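Pullulanase (Klebsiella oxytoca, PDB 2YOC) hydrolyses the alpha-1,6-glucosidic linkages of pullulan and related alpha-dextrins, and is linked to type 2 secretion and membrane binding. Local coordinates at residues V35-N40 and D136-V141; G109-I114 and V129-F134. All coordinates share one frame; numbering follows the deposited sequence.

Overall arrangement
After the short strand 23-24 the chain passes through loop 35-40, which leads into strand 41-46. Past strands 63-68 and 99-103 it enters strand 110-117, turns back along strand 127-130, and passes through 131-137 into strand 138-141. Contact 2 (109-114 with 129-134) closes the short hairpin loop of 14 residues. Contact 1 (35-40 with 136-141) closes a much larger loop of 95 residues, and contact 2 is nested inside it. Contact 1 lays the loop ahead of strand 41-46 on the start of strand 138-141, its parallel neighbour in the mixed sheet; contact 2 lies in the hairpin's antiparallel sheet. Their centres are 11 Å apart, joined where Arg137 meets Phe131 and Val139 packs on Val129 and Phe134.

Contact 1 of 2, residues V35-N40 and D136-V141; sequences VTAVEN and DRTVSV
Val38 O receives a weak hydrogen bond from Arg137, whose NH2 comes to 3.3 Å with an N-H...O angle of 148°. The carbonyl meets the guanidinium at its edge, near its plane. To get there, the arginine chain bends at chi2 (130°, placing CD) and again at chi3 (50°, placing NE). NH2 also comes close to Asn40 N, but both are donors; the amide is instead bonded to Glu107 OE2, which forms a long, weak ion pair with Arg137 as well. Arg137 makes a cation-pi contact with Phe131, and Asn40 ND2 is held by Asn105 O. Loop 35-40 leads into strand 41-46, the parallel neighbour of 138-141 in a mixed sheet of a domain in the bacterial pullulanase-associated family, and backbone hydrogen bonds between Val43 and both Arg137 and Val139 join the two strands. Ala37 packs its CB against the other backbone, 3.5 Å from Asp136 O and 3.6 Å from Arg137 C. The apolar contact is made by the same Ala37 CB with Arg137 CB at 4.0 Å and Thr138 CB at 4.2 Å. Thr138 also approaches the alanine from its methyl branch, CG2 lying 3.9 Å from Ala37 N.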
loop_
_atom_site.group_PDB
_atom_site.type_symbol
_atom_site.label_atom_id
_atom_site.label_comp_id
_atom_site.label_asym_id
_atom_site.label_seq_id
_atom_site.Cartn_x
_atom_site.Cartn_y
_atom_site.Cartn_z
ATOM N N VAL B 35 36.567 -59.490 -4.589
ATOM C CA VAL B 35 35.810 -60.116 -5.682
ATOM C C VAL B 35 36.335 -59.662 -7.058
ATOM O O VAL B 35 36.398 -58.463 -7.334
ATOM C CB VAL B 35 34.273 -59.930 -5.505
ATOM C CG1 VAL B 35 33.509 -60.178 -6.802
ATOM C CG2 VAL B 35 33.734 -60.829 -4.391
ATOM N N THR B 36 36.711 -60.626 -7.905
ATOM C CA THR B 36 37.211 -60.375 -9.257
ATOM C C THR B 36 36.088 -60.581 -10.286
ATOM O O THR B 36 35.466 -61.648 -10.306
ATOM C CB THR B 36 38.462 -61.234 -9.547
ATOM O OG1 THR B 36 38.234 -62.595 -9.146
ATOM C CG2 THR B 36 39.714 -60.684 -8.874
ATOM N N ALA B 37 35.818 -59.556 -11.126
ATOM C CA ALA B 37 34.767 -59.605 -12.150
ATOM C C ALA B 37 35.083 -60.635 -13.234
ATOM O O ALA B 37 36.149 -60.567 -13.843
ATOM C CB ALA B 37 34.573 -58.228 -12.769
ATOM N N VAL B 38 34.160 -61.599 -13.446
ATOM C CA VAL B 38 34.303 -62.682 -14.443
ATOM C C VAL B 38 33.566 -62.349 -15.790
ATOM O O VAL B 38 33.045 -61.232 -15.919
ATOM C CB VAL B 38 34.088 -64.138 -13.887
ATOM C CG1 VAL B 38 34.689 -64.322 -12.495
ATOM C CG2 VAL B 38 32.623 -64.596 -13.922
ATOM N N GLU B 39 33.546 -63.290 -16.782
ATOM C CA GLU B 39 32.907 -63.084 -18.098
ATOM C C GLU B 39 31.410 -62.764 -18.058
ATOM O O GLU B 39 30.652 -63.426 -17.338
ATOM C CB GLU B 39 33.177 -64.243 -19.049
ATOM C CG GLU B 39 34.580 -64.221 -19.587
ATOM C CD GLU B 39 34.806 -65.250 -20.662
ATOM O OE1 GLU B 39 34.595 -66.459 -20.407
ATOM O OE2 GLU B 39 35.192 -64.836 -21.775
ATOM N N ASN B 40 30.995 -61.753 -18.861
ATOM C CA ASN B 40 29.618 -61.247 -19.014
ATOM C C ASN B 40 28.928 -60.854 -17.682
ATOM O O ASN B 40 27.735 -61.117 -17.475
ATOM C CB ASN B 40 28.760 -62.193 -19.887
ATOM C CG ASN B 40 28.136 -61.546 -21.111
ATOM O OD1 ASN B 40 28.797 -60.866 -21.914
ATOM N ND2 ASN B 40 26.851 -61.802 -21.317
ATOM N N ASP B 136 39.448 -54.675 -16.456
ATOM C CA ASP B 136 39.131 -55.718 -15.470
ATOM C C ASP B 136 37.643 -55.875 -15.092
ATOM O O ASP B 136 37.244 -56.935 -14.588
ATOM C CB ASP B 136 40.004 -55.552 -14.205
ATOM C CG ASP B 136 40.217 -54.132 -13.715
ATOM O OD1 ASP B 136 39.216 -53.414 -13.508
ATOM O OD2 ASP B 136 41.380 -53.746 -13.515
ATOM N N ARG B 137 36.835 -54.807 -15.319
ATOM C CA ARG B 137 35.407 -54.712 -14.988
ATOM C C ARG B 137 35.143 -54.707 -13.476
ATOM O O ARG B 137 33.997 -54.556 -13.045
ATOM C CB ARG B 137 34.531 -55.681 -15.796
ATOM C CG ARG B 137 34.266 -55.150 -17.205
ATOM C CD ARG B 137 34.536 -56.132 -18.331
ATOM N NE ARG B 137 33.898 -57.421 -18.088
ATOM C CZ ARG B 137 32.627 -57.694 -18.359
ATOM N NH1 ARG B 137 31.846 -56.777 -18.910
ATOM N NH2 ARG B 137 32.131 -58.886 -18.095
ATOM N N THR B 138 36.233 -54.831 -12.681
ATOM C CA THR B 138 36.264 -54.713 -11.224
ATOM C C THR B 138 36.594 -53.240 -10.944
ATOM O O THR B 138 37.699 -52.767 -11.232
ATOM C CB THR B 138 37.126 -55.800 -10.505
ATOM O OG1 THR B 138 37.761 -55.239 -9.355
ATOM C CG2 THR B 138 38.160 -56.467 -11.395
ATOM N N VAL B 139 35.584 -52.514 -10.470
ATOM C CA VAL B 139 35.598 -51.082 -10.229
ATOM C C VAL B 139 35.202 -50.773 -8.779
ATOM O O VAL B 139 34.529 -51.587 -8.151
ATOM C CB VAL B 139 34.657 -50.454 -11.299
ATOM C CG1 VAL B 139 33.765 -49.346 -10.750
ATOM C CG2 VAL B 139 35.438 -49.994 -12.517
ATOM N N SER B 140 35.629 -49.608 -8.251
ATOM C CA SER B 140 35.327 -49.178 -6.882
ATOM C C SER B 140 34.885 -47.710 -6.821
ATOM O O SER B 140 35.423 -46.874 -7.555
ATOM C CB SER B 140 36.535 -49.400 -5.979
ATOM O OG SER B 140 37.079 -50.700 -6.143
ATOM N N VAL B 141 33.900 -47.399 -5.950
ATOM C CA VAL B 141 33.374 -46.035 -5.767
ATOM C C VAL B 141 33.197 -45.686 -4.269
ATOM O O VAL B 141 32.978 -46.586 -3.448
ATOM C CB VAL B 141 32.099 -45.710 -6.615
ATOM C CG1 VAL B 141 32.406 -45.673 -8.105
ATOM C CG2 VAL B 141 30.951 -46.674 -6.328
#

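Contact 2 of 2, residues G109-I114 and V129-F134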
loop_
_atom_site.group_PDB
_atom_site.type_symbol
_atom_site.label_atom_id
_atom_site.label_comp_id
_atom_site.label_asym_id
_atom_site.label_seq_id
_atom_site.Cartn_x
_atom_site.Cartn_y
_atom_site.Cartn_z
ATOM N N GLY B 109 31.172 -51.735 -24.417
ATOM C CA GLY B 109 30.297 -50.612 -24.100
ATOM C C GLY B 109 30.420 -50.078 -22.690
ATOM O O GLY B 109 31.532 -49.936 -22.172
ATOM N N CYS B 110 29.266 -49.744 -22.074
ATOM C CA CYS B 110 29.178 -49.166 -20.726
ATOM C C CYS B 110 27.844 -49.467 -20.020
ATOM O O CYS B 110 26.911 -49.969 -20.652
ATOM C CB CYS B 110 29.470 -47.665 -20.759
ATOM S SG CYS B 110 28.325 -46.705 -21.784
ATOM N N ILE B 111 27.750 -49.130 -18.715
ATOM C CA ILE B 111 26.563 -49.336 -17.872
ATOM C C ILE B 111 26.228 -48.082 -17.038
ATOM O O ILE B 111 27.143 -47.340 -16.661
ATOM C CB ILE B 111 26.735 -50.588 -16.971
ATOM C CG1 ILE B 111 28.071 -50.536 -16.180
ATOM C CG2 ILE B 111 26.616 -51.870 -17.801
ATOM C CD1 ILE B 111 28.194 -51.443 -14.927
ATOM N N ASN B 112 24.920 -47.853 -16.744
ATOM C CA ASN B 112 24.448 -46.719 -15.920
ATOM C C ASN B 112 24.182 -47.178 -14.478
ATOM O O ASN B 112 23.234 -47.932 -14.233
ATOM C CB ASN B 112 23.170 -46.077 -16.490
ATOM C CG ASN B 112 23.269 -45.540 -17.887
ATOM O OD1 ASN B 112 23.876 -44.490 -18.141
ATOM N ND2 ASN B 112 22.590 -46.208 -18.805
ATOM N N VAL B 113 25.017 -46.720 -13.532
ATOM C CA VAL B 113 24.889 -47.066 -12.114
ATOM C C VAL B 113 24.572 -45.827 -11.263
ATOM O O VAL B 113 25.253 -44.804 -11.360
ATOM C CB VAL B 113 26.141 -47.798 -11.553
ATOM C CG1 VAL B 113 25.815 -48.532 -10.252
ATOM C CG2 VAL B 113 26.746 -48.749 -12.577
ATOM N N ILE B 114 23.540 -45.935 -10.424
ATOM C CA ILE B 114 23.188 -44.909 -9.453
ATOM C C ILE B 114 23.277 -45.631 -8.131
ATOM O O ILE B 114 22.486 -46.536 -7.853
ATOM C CB ILE B 114 21.825 -44.196 -9.678
ATOM C CG1 ILE B 114 21.836 -43.377 -10.991
ATOM C CG2 ILE B 114 21.503 -43.287 -8.481
ATOM C CD1 ILE B 114 20.482 -43.104 -11.597
ATOM N N VAL B 129 30.058 -46.443 -16.291
ATOM C CA VAL B 129 31.222 -47.335 -16.234
ATOM C C VAL B 129 31.630 -47.813 -17.639
ATOM O O VAL B 129 31.052 -48.771 -18.152
ATOM C CB VAL B 129 31.031 -48.510 -15.224
ATOM C CG1 VAL B 129 32.276 -49.396 -15.142
ATOM C CG2 VAL B 129 30.643 -48.000 -13.841
ATOM N N ALA B 130 32.637 -47.153 -18.243
ATOM C CA ALA B 130 33.147 -47.503 -19.564
ATOM C C ALA B 130 34.148 -48.644 -19.445
ATOM O O ALA B 130 35.242 -48.451 -18.917
ATOM C CB ALA B 130 33.794 -46.290 -20.216
ATOM N N PHE B 131 33.765 -49.844 -19.931
ATOM C CA PHE B 131 34.584 -51.071 -19.897
ATOM C C PHE B 131 35.871 -51.000 -20.743
ATOM O O PHE B 131 36.737 -51.874 -20.627
ATOM C CB PHE B 131 33.743 -52.311 -20.241
ATOM C CG PHE B 131 32.458 -52.476 -19.458
ATOM C CD1 PHE B 131 32.480 -52.650 -18.076
ATOM C CD2 PHE B 131 31.228 -52.487 -20.104
ATOM C CE1 PHE B 131 31.299 -52.834 -17.355
ATOM C CE2 PHE B 131 30.044 -52.649 -19.380
ATOM C CZ PHE B 131 30.090 -52.835 -18.012
ATOM N N GLY B 132 35.972 -49.954 -21.568
ATOM C CA GLY B 132 37.129 -49.636 -22.395
ATOM C C GLY B 132 38.080 -48.697 -21.672
ATOM O O GLY B 132 39.094 -48.286 -22.240
ATOM N N ASP B 133 37.735 -48.336 -20.412
ATOM C CA ASP B 133 38.521 -47.488 -19.510
ATOM C C ASP B 133 39.022 -48.328 -18.314
ATOM O O ASP B 133 40.078 -48.025 -17.754
ATOM C CB ASP B 133 37.694 -46.273 -19.014
ATOM C CG ASP B 133 37.393 -45.159 -20.018
ATOM O OD1 ASP B 133 37.903 -45.227 -21.165
ATOM O OD2 ASP B 133 36.664 -44.210 -19.649
ATOM N N PHE B 134 38.249 -49.383 -17.933
ATOM C CA PHE B 134 38.529 -50.322 -16.836
ATOM C C PHE B 134 38.426 -51.739 -17.400
ATOM O O PHE B 134 37.351 -52.351 -17.366
ATOM C CB PHE B 134 37.554 -50.108 -15.651
ATOM C CG PHE B 134 37.593 -48.723 -15.055
ATOM C CD1 PHE B 134 36.844 -47.691 -15.604
ATOM C CD2 PHE B 134 38.392 -48.445 -13.951
ATOM C CE1 PHE B 134 36.915 -46.400 -15.082
ATOM C CE2 PHE B 134 38.444 -47.158 -13.412
ATOM C CZ PHE B 134 37.718 -46.141 -13.991
#
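Ile111 and Phe131 form the apolar centre, their side chains crossing at about a right angle. The tip of the ring, CZ, touches both branches of the isoleucine, lying 3.6 Å from Ile111 CG1 and equally near Ile111 CG2. The isoleucine's CG1 sits between its own backbone N and carbonyl carbon (chi1 52°). From there CG1 also reaches Val129, at 3.7 Å from its CB, and these two side chains lie side by side, pointing the same way. Farther along, Val113 CG2 meets Val129 CG2 more loosely, at 4.2 Å. Val129 and Phe131 also pack on Ile44 and Ala42 of strand 41-46.

Over the centre of the Phe131 ring, on one face, stands Val129 O, 3.9 Å above the plane. This oxygen also accepts a weak hydrogen bond from Ile111 N. The return bond is sounder: Val129 N reaches Ile111 O at 3.1 Å with an N-H...O angle of 157°. Next to the ring, Phe131 N donates to Gly109 O at 3.2 Å, so the backbone grip continues past the strand into the turn. Ala130 O there takes both Asp133 N and Phe134 N, which closes a tight turn of the chain after the strand. On the other face from Ile111, Cys110 SG forms a disulfide with Cys73, and Asn112 ND2 donates to Trp68 O and Asn70 OD1. Ile114 packs on Trp83 of the second subunit. The arrangement is that of an antiparallel beta hairpin, 110-117 with 127-130, whose face carrying Val129 packs on strand 41-46 of the other sheet, consistent with a beta-sandwich domain.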